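Local coordinates for HD domain protein (Enterococcus faecalis, PDB 4LRL), which probably hydrolyses deoxyribonucleoside triphosphates as a nucleotide-regulated HD-domain triphosphohydrolase that assembles from four chains, at residues C[331-336]-C[347-352]; C[337-342]-C[383-388]; C[301-306]-C[322-327]; C[146-151]-C[285-290]. All coordinates share one frame; numbering follows the deposited sequence.

Contact 1: C[331-336]-C[347-352]; sequences QWMDVP and FLMRKP. With DGT (2'-deoxyguanosine-5'-triphosphate), chain R.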
loop_
_atom_site.group_PDB
_atom_site.type_symbol
_atom_site.label_atom_id
_atom_site.label_comp_id
_atom_site.label_asym_id
_atom_site.label_seq_id
_atom_site.Cartn_x
_atom_site.Cartn_y
_atom_site.Cartn_z
ATOM N N GLN C 331 8.310 40.752 -2.554
ATOM C CA GLN C 331 8.561 42.197 -2.656
ATOM C C GLN C 331 7.494 42.961 -1.884
ATOM O O GLN C 331 7.808 43.907 -1.170
ATOM C CB GLN C 331 8.539 42.699 -4.100
ATOM C CG GLN C 331 9.446 42.000 -5.109
ATOM C CD GLN C 331 8.898 42.160 -6.529
ATOM O OE1 GLN C 331 7.868 42.818 -6.735
ATOM N NE2 GLN C 331 9.570 41.554 -7.507
ATOM N N TRP C 332 6.237 42.536 -2.020
ATOM C CA TRP C 332 5.098 43.245 -1.405
ATOM C C TRP C 332 5.150 43.308 0.116
ATOM O O TRP C 332 4.564 44.207 0.722
ATOM C CB TRP C 332 3.747 42.669 -1.852
ATOM C CG TRP C 332 3.465 42.813 -3.322
ATOM C CD1 TRP C 332 4.198 43.512 -4.238
ATOM C CD2 TRP C 332 2.348 42.272 -4.038
ATOM N NE1 TRP C 332 3.621 43.421 -5.478
ATOM C CE2 TRP C 332 2.481 42.670 -5.386
ATOM C CE3 TRP C 332 1.241 41.495 -3.669
ATOM C CZ2 TRP C 332 1.555 42.310 -6.372
ATOM C CZ3 TRP C 332 0.317 41.135 -4.654
ATOM C CH2 TRP C 332 0.483 41.541 -5.987
ATOM N N MET C 333 5.848 42.356 0.728
ATOM C CA MET C 333 6.091 42.393 2.170
ATOM C C MET C 333 6.697 43.731 2.610
ATOM O O MET C 333 6.522 44.141 3.754
ATOM C CB MET C 333 6.972 41.215 2.608
ATOM C CG MET C 333 6.192 39.917 2.872
ATOM S SD MET C 333 7.196 38.520 3.460
ATOM C CE MET C 333 7.929 39.214 4.948
ATOM N N ASP C 334 7.373 44.416 1.686
ATOM C CA ASP C 334 8.081 45.667 1.992
ATOM C C ASP C 334 7.420 46.943 1.436
ATOM O O ASP C 334 7.963 48.045 1.580
ATOM C CB ASP C 334 9.538 45.559 1.535
ATOM C CG ASP C 334 10.257 44.372 2.158
ATOM O OD1 ASP C 334 9.984 44.047 3.336
ATOM O OD2 ASP C 334 11.093 43.756 1.467
ATOM N N VAL C 335 6.248 46.781 0.820
ATOM C CA VAL C 335 5.434 47.890 0.310
ATOM C C VAL C 335 4.767 48.655 1.470
ATOM O O VAL C 335 4.283 48.031 2.411
ATOM C CB VAL C 335 4.379 47.355 -0.711
ATOM C CG1 VAL C 335 3.207 48.333 -0.911
ATOM C CG2 VAL C 335 5.052 47.044 -2.046
ATOM N N PRO C 336 4.748 50.004 1.415
ATOM C CA PRO C 336 4.192 50.759 2.539
ATOM C C PRO C 336 2.661 50.860 2.517
ATOM O O PRO C 336 2.089 51.956 2.437
ATOM C CB PRO C 336 4.859 52.136 2.408
ATOM C CG PRO C 336 5.122 52.280 0.965
ATOM C CD PRO C 336 5.335 50.896 0.400
ATOM N N PHE C 347 0.461 34.878 3.687
ATOM C CA PHE C 347 0.494 33.854 2.645
ATOM C C PHE C 347 1.842 33.161 2.494
ATOM O O PHE C 347 1.899 31.948 2.299
ATOM C CB PHE C 347 0.064 34.407 1.281
ATOM C CG PHE C 347 -0.178 33.331 0.257
ATOM C CD1 PHE C 347 -1.395 32.659 0.213
ATOM C CD2 PHE C 347 0.822 32.971 -0.652
ATOM C CE1 PHE C 347 -1.618 31.652 -0.731
ATOM C CE2 PHE C 347 0.610 31.963 -1.604
ATOM C CZ PHE C 347 -0.603 31.304 -1.643
ATOM N N LEU C 348 2.928 33.921 2.562
ATOM C CA LEU C 348 4.254 33.314 2.471
ATOM C C LEU C 348 4.616 32.506 3.712
ATOM O O LEU C 348 5.262 31.467 3.603
ATOM C CB LEU C 348 5.323 34.372 2.192
ATOM C CG LEU C 348 5.242 35.052 0.821
ATOM C CD1 LEU C 348 6.074 36.336 0.839
ATOM C CD2 LEU C 348 5.657 34.116 -0.336
ATOM N N MET C 349 4.182 32.986 4.876
ATOM C CA MET C 349 4.568 32.411 6.178
ATOM C C MET C 349 3.530 31.431 6.780
ATOM O O MET C 349 3.741 30.896 7.876
ATOM C CB MET C 349 4.882 33.536 7.193
ATOM C CG MET C 349 5.980 34.539 6.782
ATOM S SD MET C 349 7.292 33.792 5.806
ATOM C CE MET C 349 8.359 35.194 5.449
ATOM N N ARG C 350 2.425 31.213 6.052
ATOM C CA ARG C 350 1.324 30.323 6.456
ATOM C C ARG C 350 0.634 30.776 7.743
ATOM O O ARG C 350 0.855 30.213 8.816
ATOM C CB ARG C 350 1.773 28.848 6.539
ATOM C CG ARG C 350 0.619 27.845 6.669
ATOM C CD ARG C 350 1.105 26.438 6.988
ATOM N NE ARG C 350 0.026 25.444 7.071
ATOM C CZ ARG C 350 -0.832 25.311 8.089
ATOM N NH1 ARG C 350 -1.760 24.368 8.049
ATOM N NH2 ARG C 350 -0.794 26.129 9.137
ATOM N N LYS C 351 -0.203 31.802 7.620
ATOM C CA LYS C 351 -0.996 32.298 8.742
ATOM C C LYS C 351 -2.439 32.305 8.296
ATOM O O LYS C 351 -2.979 33.367 7.993
ATOM C CB LYS C 351 -0.603 33.724 9.152
ATOM C CG LYS C 351 0.881 33.982 9.333
ATOM C CD LYS C 351 1.419 33.295 10.544
ATOM C CE LYS C 351 2.853 33.740 10.824
ATOM N NZ LYS C 351 3.484 32.829 11.811
ATOM N N PRO C 352 -3.069 31.119 8.234
ATOM C CA PRO C 352 -4.408 31.141 7.657
ATOM C C PRO C 352 -5.377 31.865 8.579
ATOM O O PRO C 352 -5.127 31.968 9.788
ATOM C CB PRO C 352 -4.780 29.660 7.530
ATOM C CG PRO C 352 -3.615 28.869 8.148
ATOM C CD PRO C 352 -2.747 29.833 8.871
HETATM P PG DGT R . -4.399 24.701 15.845
HETATM O O1G DGT R . -4.948 23.307 16.094
HETATM O O2G DGT R . -5.021 25.768 16.735
HETATM O O3G DGT R . -2.884 24.765 15.743
HETATM O O3B DGT R . -4.876 25.155 14.368
HETATM P PB DGT R . -5.467 24.137 13.286
HETATM O O1B DGT R . -6.947 24.384 13.152
HETATM O O2B DGT R . -4.956 22.744 13.558
HETATM O O3A DGT R . -4.772 24.663 11.940
HETATM P PA DGT R . -3.235 24.458 11.531
HETATM O O1A DGT R . -2.800 25.746 10.890
HETATM O O2A DGT R . -2.390 23.875 12.616
HETATM O "O5'" DGT R . -3.335 23.380 10.335
HETATM C "C5'" DGT R . -4.098 22.181 10.418
HETATM C "C4'" DGT R . -3.277 20.998 9.910
HETATM O "O4'" DGT R . -2.522 21.296 8.723
HETATM C "C3'" DGT R . -2.218 20.599 10.926
HETATM O "O3'" DGT R . -2.767 19.864 12.035
HETATM C "C2'" DGT R . -1.211 19.833 10.076
HETATM C "C1'" DGT R . -1.384 20.423 8.675
HETATM N N9 DGT R . -0.179 21.162 8.226
HETATM C C8 DGT R . 0.470 20.950 7.063
HETATM N N7 DGT R . 1.537 21.783 6.917
HETATM C C5 DGT R . 1.575 22.557 8.017
HETATM C C6 DGT R . 2.447 23.647 8.540
HETATM O O6 DGT R . 3.430 24.089 7.912
HETATM N N1 DGT R . 2.151 24.183 9.716
HETATM C C2 DGT R . 1.119 23.771 10.461
HETATM N N2 DGT R . 0.925 24.390 11.643
HETATM N N3 DGT R . 0.268 22.787 10.063
HETATM C C4 DGT R . 0.447 22.146 8.872
#

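Contact 2: C[337-342]-C[383-388]; sequences DSILGD and KYYTAI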
loop_
_atom_site.group_PDB
_atom_site.type_symbol
_atom_site.label_atom_id
_atom_site.label_comp_id
_atom_site.label_asym_id
_atom_site.label_seq_id
_atom_site.Cartn_x
_atom_site.Cartn_y
_atom_site.Cartn_z
ATOM N N ASP C 337 2.023 49.702 2.565
ATOM C CA ASP C 337 0.629 49.591 2.913
ATOM C C ASP C 337 0.565 48.485 3.943
ATOM O O ASP C 337 1.094 47.394 3.725
ATOM C CB ASP C 337 -0.223 49.241 1.698
ATOM C CG ASP C 337 -1.683 49.006 2.062
ATOM O OD1 ASP C 337 -2.353 49.970 2.505
ATOM O OD2 ASP C 337 -2.157 47.854 1.915
ATOM N N SER C 338 -0.075 48.770 5.068
ATOM C CA SER C 338 -0.152 47.840 6.188
ATOM C C SER C 338 -0.843 46.528 5.799
ATOM O O SER C 338 -0.321 45.438 6.039
ATOM C CB SER C 338 -0.852 48.525 7.372
ATOM O OG SER C 338 -1.241 47.591 8.367
ATOM N N ILE C 339 -2.009 46.649 5.175
ATOM C CA ILE C 339 -2.829 45.510 4.801
ATOM C C ILE C 339 -2.133 44.595 3.790
ATOM O O ILE C 339 -2.103 43.370 3.973
ATOM C CB ILE C 339 -4.220 45.981 4.294
ATOM C CG1 ILE C 339 -5.029 46.569 5.460
ATOM C CG2 ILE C 339 -4.987 44.845 3.600
ATOM C CD1 ILE C 339 -6.253 47.376 5.035
ATOM N N LEU C 340 -1.567 45.181 2.735
ATOM C CA LEU C 340 -0.907 44.389 1.695
ATOM C C LEU C 340 0.325 43.665 2.247
ATOM O O LEU C 340 0.468 42.450 2.067
ATOM C CB LEU C 340 -0.531 45.244 0.472
ATOM C CG LEU C 340 -0.017 44.431 -0.721
ATOM C CD1 LEU C 340 -1.175 43.875 -1.559
ATOM C CD2 LEU C 340 0.940 45.227 -1.590
ATOM N N GLY C 341 1.197 44.417 2.920
ATOM C CA GLY C 341 2.407 43.868 3.526
ATOM C C GLY C 341 2.111 42.668 4.406
ATOM O O GLY C 341 2.760 41.632 4.290
ATOM N N ASP C 342 1.111 42.810 5.273
ATOM C CA ASP C 342 0.724 41.762 6.205
ATOM C C ASP C 342 0.097 40.538 5.530
ATOM O O ASP C 342 0.383 39.408 5.920
ATOM C CB ASP C 342 -0.241 42.325 7.246
ATOM C CG ASP C 342 -0.584 41.316 8.326
ATOM O OD1 ASP C 342 0.324 40.913 9.088
ATOM O OD2 ASP C 342 -1.763 40.936 8.415
ATOM N N LYS C 383 -12.940 43.944 5.706
ATOM C CA LYS C 383 -12.998 43.635 4.283
ATOM C C LYS C 383 -11.873 42.687 3.838
ATOM O O LYS C 383 -12.035 41.959 2.861
ATOM C CB LYS C 383 -12.997 44.903 3.437
ATOM C CG LYS C 383 -14.227 45.766 3.612
ATOM C CD LYS C 383 -14.646 46.413 2.290
ATOM C CE LYS C 383 -15.690 47.515 2.482
ATOM N NZ LYS C 383 -15.080 48.747 3.044
ATOM N N TYR C 384 -10.757 42.692 4.572
ATOM C CA TYR C 384 -9.568 41.909 4.224
ATOM C C TYR C 384 -9.275 40.821 5.233
ATOM O O TYR C 384 -8.569 39.853 4.927
ATOM C CB TYR C 384 -8.340 42.813 4.056
ATOM C CG TYR C 384 -8.557 43.924 3.051
ATOM C CD1 TYR C 384 -9.019 45.172 3.460
ATOM C CD2 TYR C 384 -8.337 43.715 1.685
ATOM C CE1 TYR C 384 -9.241 46.189 2.548
ATOM C CE2 TYR C 384 -8.559 44.733 0.757
ATOM C CZ TYR C 384 -9.010 45.964 1.204
ATOM O OH TYR C 384 -9.219 46.986 0.314
ATOM N N TYR C 385 -9.824 40.960 6.430
ATOM C CA TYR C 385 -9.517 40.012 7.489
ATOM C C TYR C 385 -10.656 39.069 7.860
ATOM O O TYR C 385 -10.507 38.264 8.776
ATOM C CB TYR C 385 -8.929 40.737 8.705
ATOM C CG TYR C 385 -7.534 41.216 8.410
ATOM C CD1 TYR C 385 -7.298 42.541 8.032
ATOM C CD2 TYR C 385 -6.453 40.327 8.444
ATOM C CE1 TYR C 385 -6.015 42.980 7.737
ATOM C CE2 TYR C 385 -5.161 40.753 8.143
ATOM C CZ TYR C 385 -4.952 42.083 7.791
ATOM O OH TYR C 385 -3.687 42.514 7.483
ATOM N N THR C 386 -11.778 39.171 7.142
ATOM C CA THR C 386 -12.900 38.253 7.310
ATOM C C THR C 386 -13.443 37.841 5.954
ATOM O O THR C 386 -13.210 38.505 4.951
ATOM C CB THR C 386 -14.088 38.861 8.135
ATOM O OG1 THR C 386 -14.798 39.840 7.356
ATOM C CG2 THR C 386 -13.621 39.473 9.441
ATOM N N ALA C 387 -14.181 36.742 5.934
ATOM C CA ALA C 387 -14.877 36.309 4.736
ATOM C C ALA C 387 -16.024 35.386 5.092
ATOM O O ALA C 387 -16.103 34.870 6.208
ATOM C CB ALA C 387 -13.916 35.598 3.766
ATOM N N ILE C 388 -16.907 35.207 4.114
ATOM C CA ILE C 388 -17.934 34.199 4.127
ATOM C C ILE C 388 -17.719 33.396 2.849
ATOM O O ILE C 388 -17.680 33.966 1.761
ATOM C CB ILE C 388 -19.347 34.852 4.103
ATOM C CG1 ILE C 388 -19.637 35.558 5.428
ATOM C CG2 ILE C 388 -20.443 33.811 3.786
ATOM C CD1 ILE C 388 -20.815 36.503 5.370
#

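Contact 3: C[301-306]-C[322-327]; sequences ASLLVP and DGVLST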
loop_
_atom_site.group_PDB
_atom_site.type_symbol
_atom_site.label_atom_id
_atom_site.label_comp_id
_atom_site.label_asym_id
_atom_site.label_seq_id
_atom_site.Cartn_x
_atom_site.Cartn_y
_atom_site.Cartn_z
ATOM N N ALA C 301 5.165 44.669 -10.193
ATOM C CA ALA C 301 4.501 43.437 -10.587
ATOM C C ALA C 301 4.085 43.512 -12.048
ATOM O O ALA C 301 2.909 43.340 -12.380
ATOM C CB ALA C 301 3.305 43.178 -9.686
ATOM N N SER C 302 5.073 43.761 -12.908
ATOM C CA SER C 302 4.874 43.986 -14.344
ATOM C C SER C 302 3.984 42.961 -15.041
ATOM O O SER C 302 3.113 43.333 -15.827
ATOM C CB SER C 302 6.224 44.061 -15.063
ATOM O OG SER C 302 6.989 42.897 -14.796
ATOM N N LEU C 303 4.199 41.679 -14.741
ATOM C CA LEU C 303 3.442 40.589 -15.361
ATOM C C LEU C 303 1.996 40.503 -14.865
ATOM O O LEU C 303 1.174 39.821 -15.473
ATOM C CB LEU C 303 4.158 39.247 -15.181
ATOM C CG LEU C 303 5.604 39.064 -15.676
ATOM C CD1 LEU C 303 6.115 37.659 -15.348
ATOM C CD2 LEU C 303 5.756 39.350 -17.166
ATOM N N LEU C 304 1.687 41.197 -13.771
ATOM C CA LEU C 304 0.310 41.269 -13.268
ATOM C C LEU C 304 -0.441 42.523 -13.709
ATOM O O LEU C 304 -1.677 42.580 -13.633
ATOM C CB LEU C 304 0.279 41.186 -11.746
ATOM C CG LEU C 304 0.280 39.821 -11.070
ATOM C CD1 LEU C 304 0.172 40.036 -9.567
ATOM C CD2 LEU C 304 -0.857 38.935 -11.565
ATOM N N VAL C 305 0.311 43.521 -14.166
ATOM C CA VAL C 305 -0.247 44.813 -14.525
ATOM C C VAL C 305 -1.371 44.714 -15.578
ATOM O O VAL C 305 -2.418 45.333 -15.391
ATOM C CB VAL C 305 0.873 45.822 -14.921
ATOM C CG1 VAL C 305 0.288 47.141 -15.427
ATOM C CG2 VAL C 305 1.795 46.065 -13.733
ATOM N N PRO C 306 -1.180 43.917 -16.660
ATOM C CA PRO C 306 -2.273 43.746 -17.634
ATOM C C PRO C 306 -3.563 43.235 -17.001
ATOM O O PRO C 306 -4.652 43.553 -17.475
ATOM C CB PRO C 306 -1.725 42.694 -18.596
ATOM C CG PRO C 306 -0.260 42.806 -18.489
ATOM C CD PRO C 306 0.022 43.161 -17.069
ATOM N N ASP C 322 2.805 29.924 -10.581
ATOM C CA ASP C 322 2.849 30.122 -9.119
ATOM C C ASP C 322 4.081 30.921 -8.652
ATOM O O ASP C 322 4.002 31.718 -7.710
ATOM C CB ASP C 322 2.781 28.779 -8.368
ATOM C CG ASP C 322 1.521 27.972 -8.691
ATOM O OD1 ASP C 322 1.459 26.793 -8.293
ATOM O OD2 ASP C 322 0.592 28.500 -9.334
ATOM N N GLY C 323 5.212 30.700 -9.313
ATOM C CA GLY C 323 6.451 31.360 -8.965
ATOM C C GLY C 323 6.454 32.856 -9.230
ATOM O O GLY C 323 7.143 33.610 -8.544
ATOM N N VAL C 324 5.697 33.282 -10.235
ATOM C CA VAL C 324 5.547 34.700 -10.517
ATOM C C VAL C 324 4.866 35.381 -9.333
ATOM O O VAL C 324 5.374 36.378 -8.811
ATOM C CB VAL C 324 4.773 34.957 -11.849
ATOM C CG1 VAL C 324 4.354 36.419 -11.962
ATOM C CG2 VAL C 324 5.633 34.561 -13.056
ATOM N N LEU C 325 3.745 34.811 -8.891
ATOM C CA LEU C 325 2.967 35.375 -7.785
ATOM C C LEU C 325 3.752 35.448 -6.484
ATOM O O LEU C 325 3.807 36.504 -5.850
ATOM C CB LEU C 325 1.660 34.607 -7.574
ATOM C CG LEU C 325 0.570 34.789 -8.637
ATOM C CD1 LEU C 325 -0.680 34.040 -8.244
ATOM C CD2 LEU C 325 0.239 36.237 -8.817
ATOM N N SER C 326 4.375 34.335 -6.097
ATOM C CA SER C 326 5.111 34.292 -4.842
ATOM C C SER C 326 6.294 35.263 -4.850
ATOM O O SER C 326 6.599 35.883 -3.832
ATOM C CB SER C 326 5.536 32.864 -4.480
ATOM O OG SER C 326 6.265 32.271 -5.528
ATOM N N THR C 327 6.927 35.420 -6.012
ATOM C CA THR C 327 8.007 36.389 -6.169
ATOM C C THR C 327 7.524 37.820 -5.881
ATOM O O THR C 327 8.164 38.568 -5.137
ATOM C CB THR C 327 8.653 36.285 -7.561
ATOM O OG1 THR C 327 9.193 34.966 -7.735
ATOM C CG2 THR C 327 9.778 37.325 -7.728
#

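Contact 4: C[146-151]-C[285-290]; sequences EHIFDT and RAKELF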
loop_
_atom_site.group_PDB
_atom_site.type_symbol
_atom_site.label_atom_id
_atom_site.label_comp_id
_atom_site.label_asym_id
_atom_site.label_seq_id
_atom_site.Cartn_x
_atom_site.Cartn_y
_atom_site.Cartn_z
ATOM N N GLU C 146 -9.523 33.648 -11.067
ATOM C CA GLU C 146 -10.718 33.958 -11.858
ATOM C C GLU C 146 -11.692 34.843 -11.102
ATOM O O GLU C 146 -12.386 35.655 -11.707
ATOM C CB GLU C 146 -11.410 32.684 -12.346
ATOM C CG GLU C 146 -10.514 31.834 -13.240
ATOM C CD GLU C 146 -11.115 30.495 -13.635
ATOM O OE1 GLU C 146 -10.426 29.753 -14.362
ATOM O OE2 GLU C 146 -12.263 30.184 -13.238
ATOM N N HIS C 147 -11.742 34.691 -9.781
ATOM C CA HIS C 147 -12.607 35.542 -8.968
ATOM C C HIS C 147 -12.164 37.009 -9.015
ATOM O O HIS C 147 -12.995 37.902 -9.180
ATOM C CB HIS C 147 -12.692 35.039 -7.519
ATOM C CG HIS C 147 -13.499 35.929 -6.620
ATOM N ND1 HIS C 147 -12.954 36.595 -5.543
ATOM C CD2 HIS C 147 -14.808 36.280 -6.657
ATOM C CE1 HIS C 147 -13.894 37.305 -4.944
ATOM N NE2 HIS C 147 -15.026 37.137 -5.604
ATOM N N ILE C 148 -10.857 37.242 -8.895
ATOM C CA ILE C 148 -10.301 38.602 -8.832
ATOM C C ILE C 148 -10.119 39.238 -10.215
ATOM O O ILE C 148 -10.421 40.422 -10.405
ATOM C CB ILE C 148 -8.934 38.640 -8.069
ATOM C CG1 ILE C 148 -9.034 37.961 -6.688
ATOM C CG2 ILE C 148 -8.390 40.070 -7.966
ATOM C CD1 ILE C 148 -10.015 38.606 -5.718
ATOM N N PHE C 149 -9.625 38.459 -11.175
ATOM C CA PHE C 149 -9.286 39.012 -12.488
ATOM C C PHE C 149 -10.260 38.668 -13.616
ATOM O O PHE C 149 -10.036 39.042 -14.762
ATOM C CB PHE C 149 -7.853 38.647 -12.867
ATOM C CG PHE C 149 -6.831 39.176 -11.908
ATOM C CD1 PHE C 149 -6.177 38.322 -11.026
ATOM C CD2 PHE C 149 -6.536 40.531 -11.868
ATOM C CE1 PHE C 149 -5.231 38.808 -10.133
ATOM C CE2 PHE C 149 -5.587 41.032 -10.967
ATOM C CZ PHE C 149 -4.935 40.166 -10.101
ATOM N N ASP C 150 -11.338 37.967 -13.268
ATOM C CA ASP C 150 -12.411 37.599 -14.198
ATOM C C ASP C 150 -11.934 36.842 -15.452
ATOM O O ASP C 150 -12.476 37.019 -16.546
ATOM C CB ASP C 150 -13.284 38.821 -14.550
ATOM C CG ASP C 150 -14.757 38.458 -14.729
ATOM O OD1 ASP C 150 -15.176 37.377 -14.240
ATOM O OD2 ASP C 150 -15.496 39.254 -15.359
ATOM N N THR C 151 -10.910 36.007 -15.276
ATOM C CA THR C 151 -10.471 35.069 -16.308
ATOM C C THR C 151 -11.388 33.840 -16.323
ATOM O O THR C 151 -12.150 33.613 -15.380
ATOM C CB THR C 151 -9.005 34.602 -16.079
ATOM O OG1 THR C 151 -8.850 34.126 -14.738
ATOM C CG2 THR C 151 -8.021 35.734 -16.315
ATOM N N ARG C 285 -6.264 43.488 -2.823
ATOM C CA ARG C 285 -5.618 44.682 -2.285
ATOM C C ARG C 285 -4.618 45.255 -3.266
ATOM O O ARG C 285 -4.551 46.463 -3.442
ATOM C CB ARG C 285 -4.922 44.376 -0.949
ATOM C CG ARG C 285 -4.380 45.605 -0.207
ATOM C CD ARG C 285 -5.475 46.639 0.111
ATOM N NE ARG C 285 -4.944 47.757 0.890
ATOM C CZ ARG C 285 -5.628 48.863 1.194
ATOM N NH1 ARG C 285 -6.887 49.013 0.788
ATOM N NH2 ARG C 285 -5.055 49.827 1.903
ATOM N N ALA C 286 -3.837 44.381 -3.891
ATOM C CA ALA C 286 -2.881 44.796 -4.912
ATOM C C ALA C 286 -3.571 45.523 -6.075
ATOM O O ALA C 286 -3.096 46.560 -6.526
ATOM C CB ALA C 286 -2.097 43.609 -5.410
ATOM N N LYS C 287 -4.692 44.972 -6.538
ATOM C CA LYS C 287 -5.479 45.577 -7.604
ATOM C C LYS C 287 -5.975 46.963 -7.182
ATOM O O LYS C 287 -5.895 47.926 -7.955
ATOM C CB LYS C 287 -6.649 44.656 -7.984
ATOM C CG LYS C 287 -7.558 45.155 -9.116
ATOM C CD LYS C 287 -8.438 44.016 -9.664
ATOM C CE LYS C 287 -9.777 44.509 -10.230
ATOM N NZ LYS C 287 -9.663 45.226 -11.519
ATOM N N GLU C 288 -6.468 47.058 -5.948
ATOM C CA GLU C 288 -7.021 48.317 -5.437
ATOM C C GLU C 288 -5.961 49.384 -5.309
ATOM O O GLU C 288 -6.208 50.546 -5.625
ATOM C CB GLU C 288 -7.680 48.114 -4.079
ATOM C CG GLU C 288 -9.039 47.463 -4.163
ATOM C CD GLU C 288 -9.554 47.049 -2.802
ATOM O OE1 GLU C 288 -8.732 46.596 -1.969
ATOM O OE2 GLU C 288 -10.778 47.176 -2.574
ATOM N N LEU C 289 -4.786 48.976 -4.829
ATOM C CA LEU C 289 -3.668 49.891 -4.635
ATOM C C LEU C 289 -3.164 50.427 -5.974
ATOM O O LEU C 289 -2.841 51.606 -6.093
ATOM C CB LEU C 289 -2.547 49.220 -3.836
ATOM C CG LEU C 289 -2.753 49.063 -2.323
ATOM C CD1 LEU C 289 -1.621 48.225 -1.732
ATOM C CD2 LEU C 289 -2.860 50.402 -1.609
ATOM N N PHE C 290 -3.144 49.558 -6.980
ATOM C CA PHE C 290 -2.783 49.932 -8.339
ATOM C C PHE C 290 -3.792 50.906 -8.961
ATOM O O PHE C 290 -3.422 51.732 -9.797
ATOM C CB PHE C 290 -2.655 48.674 -9.205
ATOM C CG PHE C 290 -2.131 48.938 -10.586
ATOM C CD1 PHE C 290 -0.764 49.112 -10.806
ATOM C CD2 PHE C 290 -3.001 49.013 -11.670
ATOM C CE1 PHE C 290 -0.276 49.356 -12.088
ATOM C CE2 PHE C 290 -2.524 49.258 -12.953
ATOM C CZ PHE C 290 -1.159 49.430 -13.163
#

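Contact 1: C[331-336]-C[347-352]
Just upstream of a dGTP pocket at the boundary with a second subunit, M333 packs against L348 and M349. M333 SD lies 3.6 Å from L348 CD1, with the two side chains inclined to each other, and 4.0 Å from M349 CE, where the chains meet nearly at right angles. A bend at the last torsion of M333 (chi3 58°) turns its methyl CE to within 4.1 Å of M349 CE. The contact joins two consecutive helices, 322-332 and 338-348, linked by a short loop; a type I turn from W332 to V335 begins the connection. Just past the second helix, R350 has positive phi and sends an extended side chain into the pocket. R350 NH2 donates to O1A of dGTP at 2.7 Å and 167°, while R350 NH1 reaches O5' of the nucleotide at 2.9 Å. The guanine base covers one face of the guanidinium, and R350 NE is held by F78 O. K354, K446 and, from the second subunit, K38 and R68 also bind the nucleotide.

Contact 2: C[337-342]-C[383-388]
Side-chain packing of I339 on Y384, reinforced by a hydrogen bond between D342 and Y385, joins two helices of the HD-associated region: the first turns of helix 338-348 and the short helix 382-385, which leads into strand 387-389, an outer strand of a three-stranded antiparallel sheet. The I339 branch CG2 makes a CH-pi contact over one face of the Y384 ring, 4.1 Å from the centroid and 24° off the normal. It sits off-centre, closest to CG of Y384 at 3.7 Å, and I339 CD1 reaches CD1 of the same ring at 3.9 Å. The polar end of Y384 is engaged on helix 270-291, by E288 and R285. D337 is the N-cap of helix 338-348, its OD2 accepting from L340 N at 2.9 Å. One turn further, D342 OD2 has two partners, R346 in a salt bridge and the phenol of Y385. Y385 OH donates to D342 OD2 at 2.7 Å, on the anti side of the carboxylate and 22° out of its plane.

Contact 3: C[301-306]-C[322-327]
Apolar contacts between L303 and V324, and between L304 and L325, make up the whole of this buried contact. L303 CD1 faces both branches of the valine, lying 3.9 Å from V324 CG2 and 4.0 Å from V324 CG1. The neighbouring pair is divided the other way: the single methyl L325 CD2 meets both ends of its partner, at 3.9 Å from L304 CD1 and 4.0 Å from L304 CD2. In each pair the side chains run nearly perpendicular to each other. Among the hydrogen bonds, A301 O accepts from L304 N at 2.8 Å, and L303 N donates to Y328 OH of helix 322-332. On that helix G323 O is gripped by two donors of one residue, T327 OG1 at 2.6 Å and T327 N at 3.1 Å. V324 also packs on T327 of the second subunit. With no hydrogen bond crossing between the segments, 301-306 is held to 322-327 by hydrophobic and dispersion forces, close to the subunit interface.

Contact 4: C[146-151]-C[285-290]
The aliphatic part of K287 lies against I148 and F149, and the methylenes of this one lysine carry the contact on its helix. The closer-packed side is formed by the lysine's CD and CE. K287 CD lies 4.3 Å from I148 CG2 and also 4.3 Å from F149 CE2, approaching the ring at a slant, and K287 CE comes to 4.1 Å from I148 O. Within the partner segment I148 CG2 sits 3.9 Å above the centre of the F149 ring, so methyl, ring and lysine chain form one small cluster. The phenylalanine is buried and reaches further, onto F145, F307 and F308. Through K287 the C-terminal end of helix 142-149, within the HD domain, rests on the long helix 270-291 of the HD-associated region. K287 leaves its helix with CG anti to the backbone N (chi1 -179°), which carries the methylenes across towards the other segment. The looser side begins beyond CE, at NZ. A bend at chi4 (72°) turns the ammonium to a salt bridge with E291 on its own helix, and no hydrogen bond joins the two segments. The exposed H147 is hydrogen-bonded through ND1 to D280 of helix 270-291.

From the N terminus, contact 4 closes first and over the longest span, bringing 146-151 of the HD domain to helix 270-291 of the HD-associated region. Contact 3 follows in series, closing a short connection between 301-306 and 322-327 that includes helix 314-318; V305 packs on F290, linking it to contact 4. Contacts 1 and 2 come after both and cross each other, because 337-342 lies between the segments of contact 1 and then pairs with 383-388. None of the four nests inside another. W332 of contact 1 touches L304 of contact 3, A286 of contact 4 and L340 of contact 2, while D337 forms a salt bridge with R285, tying contact 2 to helix 270-291.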